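Local coordinates for protein seryl-tRNA synthetase, cytoplasmic (Candida albicans, PDB 3QO8) that catalyses the two-step attachment of serine to tRNA(Ser), first activating serine with ATP and then transferring it to the tRNA acceptor end, at residues L425-V430 with G437-I442. Numbering follows the deposited sequence.
Sequences LVIPEV and GEPEFI. With SSA (5'-O-(N-(L-seryl)-sulfamoyl)adenosine), chain D.
The Phe441 ring lies obliquely against the Leu425-Val426 peptide. Its CD1 comes to 3.5 Å from Leu425 O. Phe441 and Val426 point to the same sheet face; Phe441 CG is anti to its backbone N (chi1 166°), beside the carbonyl carbon. Val426 CG2 is 4.3 Å from Phe441 CD1. Val426 CG1 sits above the adenine plane of a bound SSA, outside the ring by N1; the 3.1 Å CG1-N1 distance is tight and its exact value doubtful. At the adenine edge, N3 accepts a hydrogen bond from Glu429 N, which lies near the ring plane (3.2 Å, 148° at the hydrogen). Residues 426-430 help line this serine-adenylate analogue pocket, apart from the probable serine and ATP sites.

Leu425 and Ile442 form an antiparallel hydrogen-bonded pair. Leu425 N to Ile442 O and Ile442 N to Leu425 O both measure 2.8 Å. The former is almost straight (177° at the hydrogen). Val426 and Phe441 follow as a non-hydrogen-bonded pair. Strands 420-421, 424-426 and 441-443 make a small antiparallel meander. It follows helix 408-419, probably the motif 3 helix of this class II synthetase. Tyr419 of that helix touches Leu425 and Val426.

Past the strand, Ile427 N donates to Glu440 O from above the carbonyl plane. The Ile427 side chain crosses Ile442 at about a right angle, with their CD1 atoms 4.0 Å apart. Ile427 CB lies 3.5 Å from Pro439 O, a buried carbonyl without a polar partner.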
ATOM      1  N   LEU A 425      20.844 -19.452  -8.998  1.00 23.54           N
ATOM      2  CA  LEU A 425      19.874 -18.897  -9.947  1.00 21.25           C
ATOM      3  C   LEU A 425      20.557 -18.077 -11.036  1.00 24.68           C
ATOM      4  O   LEU A 425      21.282 -17.127 -10.745  1.00 24.23           O
ATOM      5  CB  LEU A 425      18.893 -17.969  -9.216  1.00 21.39           C
ATOM      6  CG  LEU A 425      17.802 -17.404 -10.134  1.00 21.45           C
ATOM      7  CD1 LEU A 425      16.760 -18.490 -10.374  1.00 19.85           C
ATOM      8  CD2 LEU A 425      17.160 -16.137  -9.552  1.00 17.52           C
ATOM      9  N   VAL A 426      20.315 -18.433 -12.290  1.00 17.33           N
ATOM     10  CA  VAL A 426      20.752 -17.594 -13.401  1.00 23.45           C
ATOM     11  C   VAL A 426      19.815 -16.365 -13.492  1.00 18.60           C
ATOM     12  O   VAL A 426      18.606 -16.494 -13.385  1.00 20.29           O
ATOM     13  CB  VAL A 426      20.742 -18.395 -14.729  1.00 21.18           C
ATOM     14  CG1 VAL A 426      20.908 -17.465 -15.931  1.00 24.03           C
ATOM     15  CG2 VAL A 426      21.831 -19.465 -14.717  1.00 23.53           C
ATOM     16  N   ILE A 427      20.372 -15.171 -13.659  1.00 19.79           N
ATOM     17  CA  ILE A 427      19.545 -13.972 -13.790  1.00 20.87           C
ATOM     18  C   ILE A 427      19.131 -13.794 -15.254  1.00 19.64           C
ATOM     19  O   ILE A 427      19.988 -13.764 -16.141  1.00 23.16           O
ATOM     20  CB  ILE A 427      20.309 -12.707 -13.313  1.00 19.04           C
ATOM     21  CG1 ILE A 427      20.746 -12.847 -11.843  1.00 18.06           C
ATOM     22  CG2 ILE A 427      19.475 -11.447 -13.533  1.00 23.71           C
ATOM     23  CD1 ILE A 427      19.624 -12.957 -10.833  1.00 16.26           C
ATOM     24  N   PRO A 428      17.821 -13.683 -15.522  1.00 20.18           N
ATOM     25  CA  PRO A 428      17.407 -13.493 -16.918  1.00 23.27           C
ATOM     26  C   PRO A 428      18.158 -12.316 -17.560  1.00 28.05           C
ATOM     27  O   PRO A 428      18.261 -11.252 -16.961  1.00 22.87           O
ATOM     28  CB  PRO A 428      15.914 -13.185 -16.798  1.00 21.33           C
ATOM     29  CG  PRO A 428      15.489 -13.961 -15.550  1.00 20.00           C
ATOM     30  CD  PRO A 428      16.672 -13.869 -14.610  1.00 21.31           C
ATOM     31  N   GLU A 429      18.676 -12.504 -18.766  1.00 24.78           N
ATOM     32  CA  GLU A 429      19.518 -11.476 -19.380  1.00 26.07           C
ATOM     33  C   GLU A 429      18.901 -10.073 -19.401  1.00 21.56           C
ATOM     34  O   GLU A 429      19.573  -9.116 -19.048  1.00 22.99           O
ATOM     35  CB  GLU A 429      19.981 -11.892 -20.779  1.00 31.68           C
ATOM     36  CG  GLU A 429      21.233 -11.164 -21.259  1.00 38.11           C
ATOM     37  CD  GLU A 429      20.955  -9.744 -21.725  1.00 53.45           C
ATOM     38  OE1 GLU A 429      19.800  -9.452 -22.112  1.00 49.44           O
ATOM     39  OE2 GLU A 429      21.897  -8.917 -21.704  1.00 61.44           O
ATOM     40  N   VAL A 430      17.637  -9.944 -19.801  1.00 21.81           N
ATOM     41  CA  VAL A 430      17.009  -8.623 -19.898  1.00 24.53           C
ATOM     42  C   VAL A 430      16.881  -7.896 -18.563  1.00 29.51           C
ATOM     43  O   VAL A 430      16.705  -6.687 -18.556  1.00 22.19           O
ATOM     44  CB  VAL A 430      15.599  -8.669 -20.538  1.00 29.49           C
ATOM     45  CG1 VAL A 430      15.658  -9.304 -21.916  1.00 40.41           C
ATOM     46  CG2 VAL A 430      14.620  -9.414 -19.633  1.00 23.98           C
ATOM     47  N   GLY A 437      25.344  -4.289  -9.998  1.00 28.56           N
ATOM     48  CA  GLY A 437      26.359  -5.278 -10.286  1.00 32.42           C
ATOM     49  C   GLY A 437      26.064  -6.070 -11.545  1.00 34.33           C
ATOM     50  O   GLY A 437      26.907  -6.832 -12.015  1.00 33.30           O
ATOM     51  N   GLU A 438      24.869  -5.883 -12.097  1.00 28.75           N
ATOM     52  CA  GLU A 438      24.429  -6.652 -13.256  1.00 27.21           C
ATOM     53  C   GLU A 438      24.900  -8.110 -13.163  1.00 29.41           C
ATOM     54  O   GLU A 438      25.573  -8.612 -14.057  1.00 27.42           O
ATOM     55  CB  GLU A 438      24.935  -6.010 -14.551  1.00 30.50           C
ATOM     56  CG  GLU A 438      24.578  -4.532 -14.668  1.00 39.90           C
ATOM     57  CD  GLU A 438      24.960  -3.929 -16.009  1.00 52.77           C
ATOM     58  OE1 GLU A 438      25.483  -4.664 -16.872  1.00 61.77           O
ATOM     59  OE2 GLU A 438      24.731  -2.717 -16.198  1.00 58.44           O
ATOM     60  N   PRO A 439      24.536  -8.798 -12.073  1.00 28.10           N
ATOM     61  CA  PRO A 439      24.959 -10.196 -11.941  1.00 27.41           C
ATOM     62  C   PRO A 439      24.345 -11.071 -13.035  1.00 25.80           C
ATOM     63  O   PRO A 439      23.222 -10.824 -13.459  1.00 27.84           O
ATOM     64  CB  PRO A 439      24.407 -10.600 -10.570  1.00 27.57           C
ATOM     65  CG  PRO A 439      23.239  -9.678 -10.341  1.00 25.56           C
ATOM     66  CD  PRO A 439      23.661  -8.367 -10.969  1.00 26.34           C
ATOM     67  N   GLU A 440      25.074 -12.086 -13.488  1.00 27.41           N
ATOM     68  CA  GLU A 440      24.523 -13.027 -14.447  1.00 24.84           C
ATOM     69  C   GLU A 440      23.968 -14.247 -13.713  1.00 25.16           C
ATOM     70  O   GLU A 440      23.217 -15.045 -14.281  1.00 28.55           O
ATOM     71  CB  GLU A 440      25.602 -13.466 -15.445  1.00 26.85           C
ATOM     72  CG  GLU A 440      26.221 -12.328 -16.245  1.00 38.53           C
ATOM     73  CD  GLU A 440      27.435 -12.782 -17.034  1.00 49.16           C
ATOM     74  OE1 GLU A 440      28.007 -13.828 -16.671  1.00 46.81           O
ATOM     75  OE2 GLU A 440      27.813 -12.103 -18.013  1.00 59.96           O
ATOM     76  N   PHE A 441      24.356 -14.383 -12.449  1.00 21.67           N
ATOM     77  CA  PHE A 441      24.068 -15.581 -11.669  1.00 23.65           C
ATOM     78  C   PHE A 441      24.197 -15.211 -10.210  1.00 24.47           C
ATOM     79  O   PHE A 441      25.067 -14.433  -9.849  1.00 28.32           O
ATOM     80  CB  PHE A 441      25.083 -16.685 -12.008  1.00 30.30           C
ATOM     81  CG  PHE A 441      25.086 -17.850 -11.039  1.00 25.73           C
ATOM     82  CD1 PHE A 441      24.201 -18.912 -11.194  1.00 24.01           C
ATOM     83  CD2 PHE A 441      25.990 -17.891  -9.987  1.00 25.81           C
ATOM     84  CE1 PHE A 441      24.214 -19.992 -10.307  1.00 28.49           C
ATOM     85  CE2 PHE A 441      26.011 -18.967  -9.096  1.00 25.42           C
ATOM     86  CZ  PHE A 441      25.123 -20.023  -9.264  1.00 26.09           C
ATOM     87  N   ILE A 442      23.320 -15.747  -9.373  1.00 22.64           N
ATOM     88  CA  ILE A 442      23.454 -15.557  -7.936  1.00 18.11           C
ATOM     89  C   ILE A 442      23.396 -16.907  -7.223  1.00 21.99           C
ATOM     90  O   ILE A 442      22.542 -17.744  -7.530  1.00 23.45           O
ATOM     91  CB  ILE A 442      22.406 -14.567  -7.381  1.00 19.64           C
ATOM     92  CG1 ILE A 442      20.983 -15.064  -7.609  1.00 19.70           C
ATOM     93  CG2 ILE A 442      22.596 -13.175  -8.022  1.00 20.25           C
ATOM     94  CD1 ILE A 442      19.899 -14.143  -6.973  1.00 17.28           C
TER
HETATM   95  N10 SSA D 488      16.673 -15.882 -29.378  0.77 64.92           N
HETATM   96  CA  SSA D 488      17.689 -15.711 -28.356  0.77 65.25           C
HETATM   97  CB  SSA D 488      17.820 -14.225 -28.037  0.77 68.72           C
HETATM   98  OG  SSA D 488      18.761 -14.028 -26.975  0.77 71.14           O
HETATM   99  C9  SSA D 488      17.296 -16.475 -27.121  0.77 58.24           C
HETATM  100  O9  SSA D 488      18.034 -16.509 -26.150  0.77 49.31           O
HETATM  101  N8  SSA D 488      16.114 -17.090 -27.151  0.77 62.68           N
HETATM  102  S1  SSA D 488      15.503 -17.788 -25.839  0.77 54.75           S
HETATM  103  O1S SSA D 488      14.118 -18.086 -26.074  0.77 49.50           O
HETATM  104  O2S SSA D 488      16.232 -18.994 -25.547  0.77 56.22           O
HETATM  105  O5' SSA D 488      15.647 -16.822 -24.649  0.77 52.38           O
HETATM  106  C5' SSA D 488      14.715 -15.766 -24.425  0.77 45.07           C
HETATM  107  C4' SSA D 488      15.352 -14.770 -23.461  0.77 43.40           C
HETATM  108  O4' SSA D 488      15.392 -15.295 -22.131  0.77 37.35           O
HETATM  109  C3' SSA D 488      16.794 -14.474 -23.838  0.77 48.71           C
HETATM  110  O3' SSA D 488      16.887 -13.265 -24.597  0.77 55.91           O
HETATM  111  C2' SSA D 488      17.516 -14.321 -22.518  0.77 45.38           C
HETATM  112  O2' SSA D 488      17.563 -12.947 -22.144  0.77 54.04           O
HETATM  113  C1' SSA D 488      16.663 -15.070 -21.513  0.77 38.12           C
HETATM  114  N9  SSA D 488      17.353 -16.349 -21.225  0.77 41.81           N
HETATM  115  C8  SSA D 488      17.027 -17.571 -21.682  0.77 33.99           C
HETATM  116  N7  SSA D 488      17.922 -18.464 -21.194  0.77 41.07           N
HETATM  117  C5  SSA D 488      18.811 -17.788 -20.434  0.77 38.71           C
HETATM  118  C6  SSA D 488      19.925 -18.159 -19.691  0.77 40.62           C
HETATM  119  N6  SSA D 488      20.326 -19.456 -19.627  0.77 43.44           N
HETATM  120  N1  SSA D 488      20.615 -17.202 -19.030  0.77 39.64           N
HETATM  121  C2  SSA D 488      20.237 -15.917 -19.075  0.77 36.86           C
HETATM  122  N3  SSA D 488      19.165 -15.533 -19.780  0.77 34.55           N
HETATM  123  C4  SSA D 488      18.445 -16.452 -20.466  0.77 38.25           C